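Local coordinates for protein lectin (Trichosanthes anguina, PDB 4HR6) that binds carbohydrate, probably galactosides, as a nontoxic three-chain homologue of type II ribosome-inactivating proteins, at the interface of chains A and B. Numbering follows the deposited sequence. Chains: chain A, Lectin; chain B, Lectin.

Contact 1 and contact 2 both join chain A to chain B, with the centres of their C-alpha atoms about 22 Å apart. They share no residue. Contact 1 uses the C-terminal residue of chain B, which meets the loop after strand 170-174 and helix 189-192 of chain A. Contact 2 uses the first residues of chain B, laid along helix 141-159. A:Ser169, at the margin of contact 2, lies just before the strand that leads into contact 1. The two ends of chain B thus grip chain A at separate places, which should limit rocking between the chains.

Contact 1: the interface of chains A and B. Residues chain A 174-176, 190; chain B 263-264.
B:Tyr264, the last residue of chain B, puts its phenol ring against A:Ile190 and its terminal carboxylate oxygen O against A:Ser176. The apolar part is a CH-pi contact. The methyl CG2 of A:Ile190 lies over one ring face, 3.7 Å from the ring centroid and displaced toward the rim. The two side chains cross at about a right angle. The ring reaches this place with CG between the backbone N and the carboxylate carbon (chi1 64°). CB of A:Asn175 sits at the ring edge, in plane, 3.9 Å from CD2 of B:Tyr264. The methyl and this edge contact probably limit the ring's rotation. The carbonyl O of A:Tyr174 is also at that rim, 3.6 Å from CE2 of B:Tyr264.

The polar part starts with a backbone bond. The amide N of A:Ser176 donates to O of B:Tyr264 at 2.9 Å. The bond is nearly straight, 168° at H, and falls on a lone pair in the carboxylate plane. The hydroxyl OG of A:Ser176 is also near this oxygen, but it crowds the carboxylate carbon. The second terminal oxygen is missing from the model, and a bond from OG is doubtful.

Water 1 bridges the phenol OH of B:Tyr264 and O of A:Tyr174. It lies in the ring plane, 2.7 Å from OH of B:Tyr264. Its distance to O of A:Tyr174 is also 2.7 Å.

The site anchors the C-terminus of the beta-trefoil chain on chain A and helps hold the lectin together.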
loop_
_atom_site.group_PDB
_atom_site.type_symbol
_atom_site.label_atom_id
_atom_site.label_comp_id
_atom_site.label_asym_id
_atom_site.label_seq_id
_atom_site.Cartn_x
_atom_site.Cartn_y
_atom_site.Cartn_z
ATOM N N TYR A 174 6.960 2.625 9.927
ATOM C CA TYR A 174 6.501 2.172 11.217
ATOM C C TYR A 174 5.056 1.738 11.150
ATOM O O TYR A 174 4.287 2.288 10.379
ATOM C CB TYR A 174 6.656 3.285 12.247
ATOM C CG TYR A 174 8.084 3.531 12.583
ATOM C CD1 TYR A 174 8.836 4.443 11.861
ATOM C CD2 TYR A 174 8.707 2.821 13.603
ATOM C CE1 TYR A 174 10.164 4.675 12.156
ATOM C CE2 TYR A 174 10.041 3.039 13.907
ATOM C CZ TYR A 174 10.762 3.966 13.180
ATOM O OH TYR A 174 12.088 4.191 13.469
ATOM N N ASN A 175 4.692 0.740 11.965
ATOM C CA ASN A 175 3.291 0.345 12.117
ATOM C C ASN A 175 2.699 1.064 13.302
ATOM O O ASN A 175 3.390 1.842 13.950
ATOM C CB ASN A 175 3.111 -1.188 12.167
ATOM C CG ASN A 175 3.639 -1.843 13.444
ATOM O OD1 ASN A 175 4.019 -1.200 14.425
ATOM N ND2 ASN A 175 3.663 -3.158 13.417
ATOM N N SER A 176 1.415 0.844 13.554
ATOM C CA SER A 176 0.725 1.516 14.658
ATOM C C SER A 176 1.236 1.136 16.056
ATOM O O SER A 176 0.948 1.838 17.018
ATOM C CB SER A 176 -0.788 1.276 14.585
ATOM O OG SER A 176 -1.288 1.562 13.298
ATOM N N ILE A 190 1.370 -2.605 2.521
ATOM C CA ILE A 190 1.538 -1.254 3.041
ATOM C C ILE A 190 2.246 -0.316 2.054
ATOM O O ILE A 190 2.405 0.863 2.328
ATOM C CB ILE A 190 2.219 -1.227 4.414
ATOM C CG1 ILE A 190 3.712 -1.535 4.322
ATOM C CG2 ILE A 190 1.535 -2.204 5.356
ATOM C CD1 ILE A 190 4.388 -1.486 5.675
ATOM N N PHE B 263 -5.521 -1.579 8.013
ATOM C CA PHE B 263 -5.181 -0.646 9.062
ATOM C C PHE B 263 -4.168 -1.302 9.993
ATOM O O PHE B 263 -4.502 -1.975 10.964
ATOM C CB PHE B 263 -6.433 -0.130 9.782
ATOM C CG PHE B 263 -6.220 1.164 10.519
ATOM C CD1 PHE B 263 -6.526 2.379 9.921
ATOM C CD2 PHE B 263 -5.689 1.172 11.798
ATOM C CE1 PHE B 263 -6.328 3.576 10.593
ATOM C CE2 PHE B 263 -5.477 2.373 12.478
ATOM C CZ PHE B 263 -5.800 3.577 11.876
ATOM N N TYR B 264 -2.905 -1.084 9.650
ATOM C CA TYR B 264 -1.780 -1.630 10.350
ATOM C C TYR B 264 -1.286 -0.588 11.351
ATOM O O TYR B 264 -0.340 -0.871 12.099
ATOM C CB TYR B 264 -0.670 -2.032 9.356
ATOM C CG TYR B 264 -0.057 -0.856 8.577
ATOM C CD1 TYR B 264 -0.643 -0.378 7.408
ATOM C CD2 TYR B 264 1.090 -0.235 9.022
ATOM C CE1 TYR B 264 -0.103 0.706 6.716
ATOM C CE2 TYR B 264 1.641 0.849 8.336
ATOM C CZ TYR B 264 1.044 1.315 7.185
ATOM O OH TYR B 264 1.590 2.388 6.512
HETATM O O HOH W 1 3.493 3.468 8.050
#

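Contact 2: the interface of chains A and B. Residues chain A 152, 155-156, 159, 169; chain B 1-3.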
loop_
_atom_site.group_PDB
_atom_site.type_symbol
_atom_site.label_atom_id
_atom_site.label_comp_id
_atom_site.label_asym_id
_atom_site.label_seq_id
_atom_site.Cartn_x
_atom_site.Cartn_y
_atom_site.Cartn_z
ATOM N N GLU A 152 10.580 9.407 -1.726
ATOM C CA GLU A 152 11.464 8.259 -1.829
ATOM C C GLU A 152 10.711 6.976 -2.219
ATOM O O GLU A 152 11.211 6.198 -3.029
ATOM C CB GLU A 152 12.154 8.075 -0.486
ATOM C CG GLU A 152 13.217 7.002 -0.431
ATOM C CD GLU A 152 14.397 7.252 -1.360
ATOM O OE1 GLU A 152 14.653 8.408 -1.735
ATOM O OE2 GLU A 152 15.076 6.267 -1.710
ATOM N N LEU A 155 9.921 7.217 -5.846
ATOM C CA LEU A 155 11.126 6.905 -6.623
ATOM C C LEU A 155 11.361 5.398 -6.686
ATOM O O LEU A 155 11.659 4.865 -7.743
ATOM C CB LEU A 155 12.377 7.561 -6.007
ATOM C CG LEU A 155 13.727 7.206 -6.653
ATOM C CD1 LEU A 155 13.809 7.658 -8.091
ATOM C CD2 LEU A 155 14.864 7.852 -5.897
ATOM N N GLN A 156 11.253 4.720 -5.548
ATOM C CA GLN A 156 11.527 3.298 -5.513
ATOM C C GLN A 156 10.501 2.471 -6.281
ATOM O O GLN A 156 10.845 1.450 -6.876
ATOM C CB GLN A 156 11.651 2.801 -4.073
ATOM C CG GLN A 156 12.783 3.446 -3.288
ATOM C CD GLN A 156 14.129 3.348 -3.984
ATOM O OE1 GLN A 156 14.392 2.410 -4.736
ATOM N NE2 GLN A 156 14.982 4.334 -3.748
ATOM N N ALA A 159 11.641 2.890 -9.814
ATOM C CA ALA A 159 12.890 2.194 -9.954
ATOM C C ALA A 159 12.691 0.678 -10.014
ATOM O O ALA A 159 13.397 -0.019 -10.743
ATOM C CB ALA A 159 13.791 2.560 -8.798
ATOM N N SER A 169 16.658 0.816 -2.810
ATOM C CA SER A 169 17.024 1.178 -1.465
ATOM C C SER A 169 15.882 0.831 -0.497
ATOM O O SER A 169 14.713 0.820 -0.877
ATOM C CB SER A 169 17.384 2.673 -1.432
ATOM O OG SER A 169 16.922 3.300 -0.251
ATOM N N ASN B 1 20.478 6.779 -5.078
ATOM C CA ASN B 1 19.100 6.969 -5.614
ATOM C C ASN B 1 19.095 7.135 -7.118
ATOM O O ASN B 1 19.631 8.106 -7.628
ATOM C CB ASN B 1 18.433 8.188 -4.987
ATOM C CG ASN B 1 17.569 7.832 -3.799
ATOM O OD1 ASN B 1 17.521 6.687 -3.351
ATOM N ND2 ASN B 1 16.874 8.825 -3.282
ATOM N N GLU B 2 18.474 6.188 -7.817
ATOM C CA GLU B 2 18.380 6.245 -9.262
ATOM C C GLU B 2 17.252 5.302 -9.696
ATOM O O GLU B 2 16.766 4.464 -8.922
ATOM C CB GLU B 2 19.759 5.964 -9.872
ATOM C CG GLU B 2 19.863 5.347 -11.235
ATOM C CD GLU B 2 20.088 6.391 -12.317
ATOM O OE1 GLU B 2 21.317 6.634 -12.544
ATOM O OE2 GLU B 2 19.068 6.911 -12.939
ATOM N N CYS B 3 16.827 5.503 -10.929
ATOM C CA CYS B 3 15.679 4.869 -11.491
ATOM C C CYS B 3 15.997 3.526 -12.089
ATOM O O CYS B 3 15.113 2.847 -12.593
ATOM C CB CYS B 3 15.049 5.810 -12.510
ATOM S SG CYS B 3 14.305 7.212 -11.626
#
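The amide of B:Asn1 and the carboxylate of A:Glu152 meet tip to tip, their planes 15° apart and nearly coplanar. The methyl CD2 of A:Leu155 covers one face of the amide. It sits almost straight above the amide carbon, 3.4 Å from CG of B:Asn1. At the amide edge, ND2 of B:Asn1 donates to OE1 of A:Glu152 at 2.7 Å. The acceptor uses its syn lone pair, and the oxygen is tilted slightly from the amide plane. The other pair is less favourable. OD1 of B:Asn1 and OE2 of A:Glu152 are 3.0 Å apart as modelled. Both would normally only accept, so this approach is a clash and its detail is doubtful.

A:Gln156, at the margin of the contact, helps hold the carboxylate. NE2 of A:Gln156 donates to OE2 of A:Glu152 at 2.8 Å, coming from above the carboxylate plane. A:Glu152 reaches the chain B terminus with CG anti to its backbone N (chi1 -174°) and a bend at chi2.

A:Glu152, A:Leu155, A:Gln156 and A:Ala159 all belong to helix 141-159, and the start of chain B runs along it. Chain A hides 74 Å² of B:Asn1. CB of A:Ala159 packs against the carbonyl O of B:Glu2 at 3.5 Å. In type II ribosome-inactivating proteins a cysteine near this terminus usually carries the disulfide to the A chain, and B:Cys3 probably has that role. The two methyls of A:Leu155 divide the work: CD2 takes the amide, while CD1 touches SG of B:Cys3 at 3.6 Å.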